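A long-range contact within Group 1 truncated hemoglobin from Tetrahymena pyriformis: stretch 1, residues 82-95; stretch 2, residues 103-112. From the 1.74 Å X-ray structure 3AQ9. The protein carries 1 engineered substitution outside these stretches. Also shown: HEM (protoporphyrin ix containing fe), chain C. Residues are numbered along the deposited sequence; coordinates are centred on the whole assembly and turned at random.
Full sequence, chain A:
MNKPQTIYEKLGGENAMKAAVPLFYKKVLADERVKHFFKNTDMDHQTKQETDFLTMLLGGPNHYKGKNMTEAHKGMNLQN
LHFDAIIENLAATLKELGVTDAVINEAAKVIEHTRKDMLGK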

# COMPACT_ATOMS: atom_id res chain seq x y z
N HIS A 82 -9.07 8.40 -5.28
CA HIS A 82 -7.71 7.85 -5.46
C HIS A 82 -7.36 6.90 -4.31
O HIS A 82 -6.81 5.83 -4.56
CB HIS A 82 -6.67 8.96 -5.40
CG HIS A 82 -6.88 10.01 -6.45
ND1 HIS A 82 -6.99 9.74 -7.81
CD2 HIS A 82 -6.97 11.36 -6.32
CE1 HIS A 82 -7.20 10.89 -8.46
NE2 HIS A 82 -7.20 11.88 -7.56
N PHE A 83 -7.76 7.25 -3.08
CA PHE A 83 -7.42 6.35 -1.97
C PHE A 83 -8.27 5.11 -2.08
O PHE A 83 -7.77 4.01 -1.83
CB PHE A 83 -7.73 7.07 -0.62
CG PHE A 83 -7.17 6.32 0.60
CD1 PHE A 83 -5.95 6.69 1.11
CD2 PHE A 83 -7.97 5.35 1.23
CE1 PHE A 83 -5.41 6.09 2.23
CE2 PHE A 83 -7.47 4.68 2.39
CZ PHE A 83 -6.16 5.06 2.87
N ASP A 84 -9.56 5.22 -2.43
CA ASP A 84 -10.33 3.99 -2.66
C ASP A 84 -9.74 3.04 -3.71
O ASP A 84 -9.70 1.83 -3.56
CB ASP A 84 -11.74 4.33 -3.19
CG ASP A 84 -12.66 4.91 -2.08
OD1 ASP A 84 -13.76 5.34 -2.43
OD2 ASP A 84 -12.28 4.89 -0.87
N ALA A 85 -9.16 3.62 -4.76
CA ALA A 85 -8.55 2.77 -5.79
C ALA A 85 -7.33 2.04 -5.22
O ALA A 85 -7.10 0.88 -5.54
CB ALA A 85 -8.09 3.69 -7.02
N ILE A 86 -6.54 2.76 -4.44
CA ILE A 86 -5.37 2.07 -3.81
C ILE A 86 -5.87 0.92 -2.94
O ILE A 86 -5.32 -0.19 -3.01
CB ILE A 86 -4.49 3.06 -2.97
CG1 ILE A 86 -3.86 4.08 -3.92
CG2 ILE A 86 -3.51 2.26 -1.99
CD1 ILE A 86 -2.99 3.53 -4.99
N ILE A 87 -6.82 1.16 -2.05
CA ILE A 87 -7.30 0.04 -1.18
C ILE A 87 -7.89 -1.09 -2.00
O ILE A 87 -7.57 -2.29 -1.73
CB ILE A 87 -8.42 0.54 -0.23
CG1 ILE A 87 -7.83 1.58 0.70
CG2 ILE A 87 -9.11 -0.64 0.51
CD1 ILE A 87 -6.82 1.01 1.83
N GLU A 88 -8.68 -0.75 -3.04
CA GLU A 88 -9.23 -1.85 -3.86
C GLU A 88 -8.12 -2.70 -4.52
O GLU A 88 -8.24 -3.94 -4.60
CB GLU A 88 -10.09 -1.36 -5.03
CG GLU A 88 -11.38 -0.71 -4.39
CD GLU A 88 -12.19 0.05 -5.43
OE1 GLU A 88 -11.90 0.02 -6.62
OE2 GLU A 88 -13.16 0.71 -4.96
N ASN A 89 -7.11 -1.99 -5.03
CA ASN A 89 -5.99 -2.75 -5.67
C ASN A 89 -5.18 -3.55 -4.67
O ASN A 89 -4.74 -4.67 -5.01
CB ASN A 89 -5.06 -1.82 -6.46
CG ASN A 89 -5.72 -1.38 -7.78
OD1 ASN A 89 -6.01 -2.20 -8.62
ND2 ASN A 89 -5.94 -0.10 -7.96
N LEU A 90 -4.98 -3.00 -3.48
CA LEU A 90 -4.23 -3.82 -2.44
C LEU A 90 -5.10 -5.02 -2.06
O LEU A 90 -4.61 -6.14 -1.97
CB LEU A 90 -3.98 -2.93 -1.20
CG LEU A 90 -3.14 -3.79 -0.20
CD1 LEU A 90 -1.82 -4.16 -0.85
CD2 LEU A 90 -2.79 -2.92 0.95
N ALA A 91 -6.40 -4.81 -1.85
CA ALA A 91 -7.26 -5.97 -1.50
C ALA A 91 -7.25 -7.01 -2.58
O ALA A 91 -7.14 -8.21 -2.25
CB ALA A 91 -8.72 -5.50 -1.19
N ALA A 92 -7.35 -6.58 -3.84
CA ALA A 92 -7.40 -7.54 -5.00
C ALA A 92 -6.04 -8.34 -5.05
O ALA A 92 -6.03 -9.54 -5.35
CB ALA A 92 -7.66 -6.84 -6.23
N THR A 93 -4.95 -7.61 -4.74
CA THR A 93 -3.60 -8.24 -4.73
C THR A 93 -3.55 -9.36 -3.68
O THR A 93 -3.09 -10.49 -3.93
CB THR A 93 -2.53 -7.16 -4.41
OG1 THR A 93 -2.53 -6.24 -5.53
CG2 THR A 93 -1.13 -7.79 -4.28
N LEU A 94 -3.94 -8.98 -2.46
CA LEU A 94 -3.89 -9.98 -1.38
C LEU A 94 -4.82 -11.16 -1.67
O LEU A 94 -4.47 -12.30 -1.36
CB LEU A 94 -4.27 -9.27 -0.05
CG LEU A 94 -3.28 -8.17 0.44
CD1 LEU A 94 -3.68 -7.62 1.76
CD2 LEU A 94 -1.82 -8.69 0.60
N LYS A 95 -6.00 -10.89 -2.30
CA LYS A 95 -6.95 -12.00 -2.61
C LYS A 95 -6.23 -12.92 -3.58
O LYS A 95 -6.29 -14.19 -3.48
CB LYS A 95 -8.19 -11.41 -3.38
CG LYS A 95 -9.37 -12.43 -3.54
CD LYS A 95 -9.80 -12.78 -2.01
CE LYS A 95 -10.63 -14.09 -1.70
NZ LYS A 95 -11.94 -13.93 -2.44
CHA HEM C . 4.88 8.12 -2.06
CHB HEM C . 0.91 8.11 -4.95
CHC HEM C . -1.70 6.27 -1.34
CHD HEM C . 2.51 4.98 0.82
C1A HEM C . 4.03 8.28 -3.14
C2A HEM C . 4.37 8.90 -4.43
C3A HEM C . 3.31 8.86 -5.20
C4A HEM C . 2.21 8.27 -4.46
CMA HEM C . 3.09 9.33 -6.65
CAA HEM C . 5.84 9.36 -4.80
CBA HEM C . 6.27 10.76 -5.28
CGA HEM C . 7.74 10.30 -5.88
O1A HEM C . 8.69 10.09 -5.04
O2A HEM C . 7.88 9.75 -7.04
C1B HEM C . -0.16 7.67 -4.13
C2B HEM C . -1.53 7.78 -4.58
C3B HEM C . -2.26 7.36 -3.53
C4B HEM C . -1.32 6.94 -2.53
CMB HEM C . -2.06 8.31 -5.91
CAB HEM C . -3.80 7.34 -3.49
CBB HEM C . -4.28 7.83 -2.35
C1C HEM C . -0.76 5.69 -0.47
C2C HEM C . -1.10 4.78 0.60
C3C HEM C . 0.09 4.43 1.15
C4C HEM C . 1.16 5.09 0.46
CMC HEM C . -2.57 4.31 0.94
CAC HEM C . 0.38 3.42 2.32
CBC HEM C . -0.59 3.02 3.13
C1D HEM C . 3.51 5.76 0.22
C2D HEM C . 4.88 5.67 0.64
C3D HEM C . 5.57 6.62 -0.21
C4D HEM C . 4.55 7.18 -1.05
CMD HEM C . 5.55 4.83 1.73
CAD HEM C . 7.04 6.92 -0.21
CBD HEM C . 7.46 7.95 0.75
CGD HEM C . 9.00 8.04 0.74
O1D HEM C . 9.58 8.58 1.68
O2D HEM C . 9.62 7.80 -0.39
NA HEM C . 2.69 7.92 -3.24
NB HEM C . 0.08 7.17 -2.83
NC HEM C . 0.59 5.87 -0.53
ND HEM C . 3.27 6.64 -0.87
FE HEM C . 1.65 6.94 -1.86
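Stretch 2 (103-112) VINEAAKVIE

How does the second stretch lie on the first? Both are helical, and residues 103-112 run nearly antiparallel to residues 82-95: their N-to-C directions differ by 151°, and the axes come within 10.1 Å. Because the directions oppose, a walk up stretch 1 meets stretch 2 backwards, from Glu112 and Ile111 down to Ile104. No hydrogen bond crosses between them; backbone polar groups are largely spent within each helix, and the contact is mostly apolar packing that buries 482 Å².

What does the start of the walk meet? The CA-to-CB bond of Phe83, whose chi1 is t, points toward stretch 2, and the residue touches both that helix and the heme. Its CZ is 3.6 Å from Ile111 O, which sits at the ring edge, while CE2 of Phe83 comes 3.4 Å from OE2 of Glu112. On the heme side, Phe83 CA is 3.5 Å from HEM CBB.

Which residues fill the middle? One turn on, Ile87 CD1 packs 3.7 Å from Ile111 CG2, and Ile87 CG2 reaches Ala108 CB at 4.4 Å. Leu90 follows, its CD2 only 3.4 Å from Ile111 CD1. Ile111 thus touches Phe83, Ile87 and Leu90, and its CG2 also lies 3.5 Å from HEM CBC, tying the helix contact to the heme pocket.

Where do the backbones come closest, and how does the walk end? The CA atoms of Ala91 and Ile104 are 6.2 Å apart, against 6.8 Å for those of Ile87 and Ala108; each pair sets an alanine, its CA-to-CB bond sideways, against an isoleucine whose bond points toward the other helix. Ala91 CB meets Ile104 CG2 at 3.7 Å. Leu94 then lays CB 3.7 Å from Ile104 CG1 and CD1 4.3 Å from Ala107 CB. At Lys95, the backbone N is 3.7 Å from Ile104 CD1, while the end of the side chain leads away.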

# COMPACT_ATOMS: atom_id res chain seq x y z
N VAL A 103 -8.42 -11.56 6.86
CA VAL A 103 -7.12 -10.94 7.03
C VAL A 103 -6.99 -9.72 6.12
O VAL A 103 -6.43 -8.67 6.51
CB VAL A 103 -5.98 -12.01 6.80
CG1 VAL A 103 -4.59 -11.28 6.71
CG2 VAL A 103 -6.11 -13.04 7.98
N ILE A 104 -7.55 -9.80 4.91
CA ILE A 104 -7.50 -8.64 4.06
C ILE A 104 -8.22 -7.49 4.77
O ILE A 104 -7.77 -6.34 4.74
CB ILE A 104 -8.18 -8.89 2.72
CG1 ILE A 104 -7.32 -9.95 1.91
CG2 ILE A 104 -8.26 -7.57 1.90
CD1 ILE A 104 -8.11 -10.42 0.73
N ASN A 105 -9.32 -7.80 5.43
CA ASN A 105 -10.08 -6.68 6.08
C ASN A 105 -9.30 -6.08 7.24
O ASN A 105 -9.33 -4.86 7.44
CB ASN A 105 -11.43 -7.20 6.58
CG ASN A 105 -12.39 -7.54 5.41
OD1 ASN A 105 -12.20 -7.04 4.24
ND2 ASN A 105 -13.43 -8.39 5.69
N GLU A 106 -8.61 -6.93 8.01
CA GLU A 106 -7.77 -6.42 9.11
C GLU A 106 -6.69 -5.47 8.54
O GLU A 106 -6.44 -4.40 9.09
CB GLU A 106 -7.11 -7.55 9.91
CG GLU A 106 -8.07 -8.28 10.92
CD GLU A 106 -8.90 -7.24 11.82
OE1 GLU A 106 -10.17 -7.24 11.65
OE2 GLU A 106 -8.36 -6.40 12.68
N ALA A 107 -6.08 -5.87 7.42
CA ALA A 107 -5.03 -5.08 6.88
C ALA A 107 -5.60 -3.75 6.35
O ALA A 107 -5.03 -2.65 6.60
CB ALA A 107 -4.34 -5.82 5.66
N ALA A 108 -6.73 -3.81 5.64
CA ALA A 108 -7.32 -2.57 5.10
C ALA A 108 -7.71 -1.67 6.22
O ALA A 108 -7.62 -0.44 6.08
CB ALA A 108 -8.53 -2.84 4.25
N LYS A 109 -8.20 -2.22 7.32
CA LYS A 109 -8.69 -1.33 8.46
C LYS A 109 -7.50 -0.57 9.06
O LYS A 109 -7.67 0.61 9.45
CB LYS A 109 -9.35 -2.14 9.57
CG LYS A 109 -10.76 -2.57 9.20
CD LYS A 109 -11.45 -3.38 10.37
CE LYS A 109 -11.13 -2.78 11.76
NZ LYS A 109 -12.03 -3.51 12.77
N VAL A 110 -6.30 -1.20 9.11
CA VAL A 110 -5.11 -0.43 9.60
C VAL A 110 -4.77 0.66 8.60
O VAL A 110 -4.64 1.82 8.93
CB VAL A 110 -3.88 -1.37 9.82
CG1 VAL A 110 -2.61 -0.52 10.05
CG2 VAL A 110 -4.18 -2.34 11.07
N ILE A 111 -4.67 0.27 7.33
CA ILE A 111 -4.20 1.26 6.30
C ILE A 111 -5.20 2.36 6.12
O ILE A 111 -4.82 3.54 5.88
CB ILE A 111 -4.01 0.50 5.00
CG1 ILE A 111 -2.88 -0.49 5.23
CG2 ILE A 111 -3.67 1.48 3.74
CD1 ILE A 111 -2.77 -1.61 4.14
N GLU A 112 -6.49 2.07 6.36
CA GLU A 112 -7.54 3.09 6.14
C GLU A 112 -7.28 4.35 7.05
O GLU A 112 -7.63 5.49 6.69
CB GLU A 112 -8.93 2.45 6.47
CG GLU A 112 -10.03 3.40 6.67
CD GLU A 112 -10.37 4.18 5.31
OE1 GLU A 112 -10.93 5.34 5.44
OE2 GLU A 112 -10.17 3.59 4.23
O HOH W 1 1.99 5.03 -2.91